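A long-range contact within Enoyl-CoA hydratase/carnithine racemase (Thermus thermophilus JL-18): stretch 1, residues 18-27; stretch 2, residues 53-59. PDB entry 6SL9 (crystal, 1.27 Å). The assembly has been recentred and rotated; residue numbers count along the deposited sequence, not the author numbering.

Stretch 1, residues 18-27: TLNRPEKLNA
Stretch 2 (53-59) LLTGAGR

Three hydrogen bonds join the two stretches. Ala57 N donates to Leu19 O at 2.8 Å, and Leu19 N donates to Thr55 O at 2.9 Å. Leu19 therefore uses both its backbone N and O, bonding to the residues before and after Gly56, as expected for parallel strands. The third bond comes from a side chain: Asn26 ND2 donates to Ala57 O at 2.9 Å, with an angle of 153° at the hydrogen.

The strand pairing is short and parallel. Thr18 lies beside Thr55 (CA to CA 4.9 Å) and Leu19 beside Gly56 (CA to CA 4.5 Å). Backbone phi/psi values are -126/118 for Thr18, -61/128 for Leu19, -148/178 for Thr55 and -116/154 for Gly56. Thr18 CA also approaches Thr55 O at 3.3 Å in a CA-H...O contact.

Beyond the strands, stretch 1 turns through a 3-10 segment at Pro22 and Glu23. Arg21 O accepts from Lys24 N at 3.0 Å and from Asn26 N at 2.8 Å. Leu25 (57/39) and Asn26 (52/41) both have positive phi. Asn26 has chi1 m and chi2 -39°. Its OD1 accepts from Arg21 N at 2.8 Å, so the amide ties its own loop together while ND2 reaches Ala57.

Two waters extend the polar network. Water 1 donates to Ala57 O at 2.8 Å and weakly to Pro22 O at 3.4 Å. Water 2 donates to Pro22 O at 3.3 Å and accepts from Arg59 N at 2.9 Å.

The threonine side chains share one face of the sheet. Thr18 is m and Thr55 is t; Thr18 OG1 lies 3.7 Å from Thr55 CG2. Thr18 CG2 packs 3.5 Å from Ala57 N. Leu19 points to the other face, with chi1 m and chi2 t. Its CD2 meets CD1 of Leu54 (t, p) at 4.0 Å, an apolar contact.

Ala57 (-86/150) points toward stretch 1. Its CB lies 4.3 Å from Pro22 CB and 3.7 Å from Asn20 OD1. Gly58 has phi/psi 77/-152, and its positive phi favours glycine. A CB there would clash with Pro22 CB, at 2.8 Å. A CB on Gly56 would clash with Asn26 ND2, at 2.9 Å.

At the outer end, Arg59 has chi1 p, chi2 t, chi3 t and chi4 82°. Leu25 (m, t) lays CD2 over one face of its guanidinium. Leu25 CD1 is 3.5 Å from Arg59 NH2.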

# COMPACT_ATOMS: atom_id res chain seq x y z
N THR A 18 -25.55 17.27 1.01
CA THR A 18 -24.93 18.25 0.14
C THR A 18 -24.30 19.34 0.99
O THR A 18 -25.02 20.05 1.72
CB THR A 18 -25.92 18.80 -0.88
OG1 THR A 18 -26.58 17.75 -1.57
CG2 THR A 18 -25.22 19.73 -1.86
N LEU A 19 -22.98 19.47 0.87
CA LEU A 19 -22.27 20.61 1.48
C LEU A 19 -22.82 21.89 0.85
O LEU A 19 -22.82 22.03 -0.41
CB LEU A 19 -20.75 20.52 1.26
CG LEU A 19 -20.11 19.19 1.66
CD1 LEU A 19 -18.66 19.23 1.31
CD2 LEU A 19 -20.32 18.86 3.11
N ASN A 20 -23.24 22.86 1.68
CA ASN A 20 -24.05 23.98 1.14
C ASN A 20 -23.56 25.31 1.71
O ASN A 20 -24.31 26.01 2.41
CB ASN A 20 -25.52 23.74 1.44
CG ASN A 20 -26.38 24.77 0.76
OD1 ASN A 20 -26.05 25.17 -0.36
ND2 ASN A 20 -27.49 25.15 1.40
N ARG A 21 -22.36 25.69 1.32
CA ARG A 21 -21.85 27.06 1.47
C ARG A 21 -21.23 27.48 0.16
O ARG A 21 -20.02 27.78 0.07
CB ARG A 21 -20.79 27.14 2.54
CG ARG A 21 -21.09 26.96 4.00
CD ARG A 21 -19.79 27.46 4.67
NE ARG A 21 -19.57 28.92 4.70
CZ ARG A 21 -18.50 29.53 5.21
NH1 ARG A 21 -17.48 28.85 5.68
NH2 ARG A 21 -18.40 30.83 5.23
N PRO A 22 -22.03 27.50 -0.92
CA PRO A 22 -21.40 27.59 -2.24
C PRO A 22 -20.65 28.90 -2.52
O PRO A 22 -19.67 28.89 -3.28
CB PRO A 22 -22.57 27.37 -3.21
CG PRO A 22 -23.80 27.75 -2.38
CD PRO A 22 -23.45 27.22 -0.99
N GLU A 23 -21.11 29.96 -1.88
CA GLU A 23 -20.50 31.30 -1.99
C GLU A 23 -19.08 31.32 -1.42
O GLU A 23 -18.28 32.21 -1.77
CB GLU A 23 -21.36 32.36 -1.28
CG GLU A 23 -21.43 32.21 0.26
CD GLU A 23 -22.45 31.32 1.00
OE1 GLU A 23 -22.96 30.35 0.45
OE2 GLU A 23 -22.69 31.60 2.19
N LYS A 24 -18.74 30.37 -0.57
CA LYS A 24 -17.38 30.20 0.00
C LYS A 24 -16.80 28.84 -0.41
O LYS A 24 -15.96 28.31 0.33
CB LYS A 24 -17.46 30.37 1.53
CG LYS A 24 -17.74 31.78 2.02
CD LYS A 24 -16.49 32.67 1.99
CE LYS A 24 -16.71 34.15 1.73
NZ LYS A 24 -17.97 34.64 2.34
N LEU A 25 -17.26 28.29 -1.54
CA LEU A 25 -16.70 27.02 -2.07
C LEU A 25 -16.81 25.92 -1.02
O LEU A 25 -15.97 25.03 -0.92
CB LEU A 25 -15.27 27.22 -2.55
CG LEU A 25 -15.09 28.32 -3.58
CD1 LEU A 25 -13.60 28.43 -3.92
CD2 LEU A 25 -15.98 28.13 -4.83
N ASN A 26 -17.92 25.91 -0.30
CA ASN A 26 -18.19 24.88 0.73
C ASN A 26 -17.04 24.75 1.71
O ASN A 26 -16.72 23.62 2.17
CB ASN A 26 -18.62 23.57 0.09
CG ASN A 26 -19.76 23.77 -0.88
OD1 ASN A 26 -20.67 24.57 -0.63
ND2 ASN A 26 -19.73 23.03 -1.98
N ALA A 27 -16.49 25.88 2.09
CA ALA A 27 -15.37 25.90 3.03
C ALA A 27 -15.83 25.31 4.36
O ALA A 27 -16.94 25.57 4.81
CB ALA A 27 -14.85 27.28 3.14
N LEU A 53 -25.00 9.36 0.20
CA LEU A 53 -24.34 10.00 -0.95
C LEU A 53 -23.94 11.41 -0.48
O LEU A 53 -24.82 12.15 -0.03
CB LEU A 53 -25.27 10.08 -2.14
CG LEU A 53 -24.80 10.83 -3.39
CD1 LEU A 53 -23.48 10.33 -3.92
CD2 LEU A 53 -25.89 10.73 -4.46
N LEU A 54 -22.68 11.80 -0.64
CA LEU A 54 -22.17 13.12 -0.24
C LEU A 54 -21.67 13.84 -1.48
O LEU A 54 -20.86 13.27 -2.24
CB LEU A 54 -21.04 12.90 0.79
CG LEU A 54 -20.35 14.19 1.26
CD1 LEU A 54 -21.32 15.11 2.01
CD2 LEU A 54 -19.18 13.81 2.16
N THR A 55 -22.08 15.08 -1.62
CA THR A 55 -21.65 15.95 -2.73
C THR A 55 -21.61 17.40 -2.25
O THR A 55 -21.95 17.67 -1.10
CB THR A 55 -22.57 15.72 -3.93
OG1 THR A 55 -21.89 16.21 -5.10
CG2 THR A 55 -23.93 16.36 -3.80
N GLY A 56 -21.20 18.30 -3.14
CA GLY A 56 -21.16 19.73 -2.84
C GLY A 56 -22.12 20.51 -3.72
O GLY A 56 -22.40 20.15 -4.86
N ALA A 57 -22.55 21.64 -3.20
CA ALA A 57 -23.33 22.62 -3.97
C ALA A 57 -22.42 23.57 -4.72
O ALA A 57 -21.39 23.92 -4.22
CB ALA A 57 -24.21 23.43 -3.05
N GLY A 58 -22.89 24.05 -5.85
CA GLY A 58 -22.14 25.09 -6.56
C GLY A 58 -20.95 24.53 -7.30
O GLY A 58 -20.93 23.32 -7.67
N ARG A 59 -19.93 25.35 -7.49
CA ARG A 59 -18.86 24.93 -8.40
C ARG A 59 -17.85 24.02 -7.71
O ARG A 59 -17.09 23.35 -8.41
CB ARG A 59 -18.18 26.12 -9.05
CG ARG A 59 -17.10 26.84 -8.24
CD ARG A 59 -16.48 27.99 -9.04
NE ARG A 59 -15.52 28.79 -8.29
CZ ARG A 59 -14.24 28.45 -8.10
NH1 ARG A 59 -13.76 27.33 -8.64
NH2 ARG A 59 -13.45 29.22 -7.37
O HOH W 1 -19.20 25.69 -4.35
O HOH W 2 -20.19 28.07 -6.41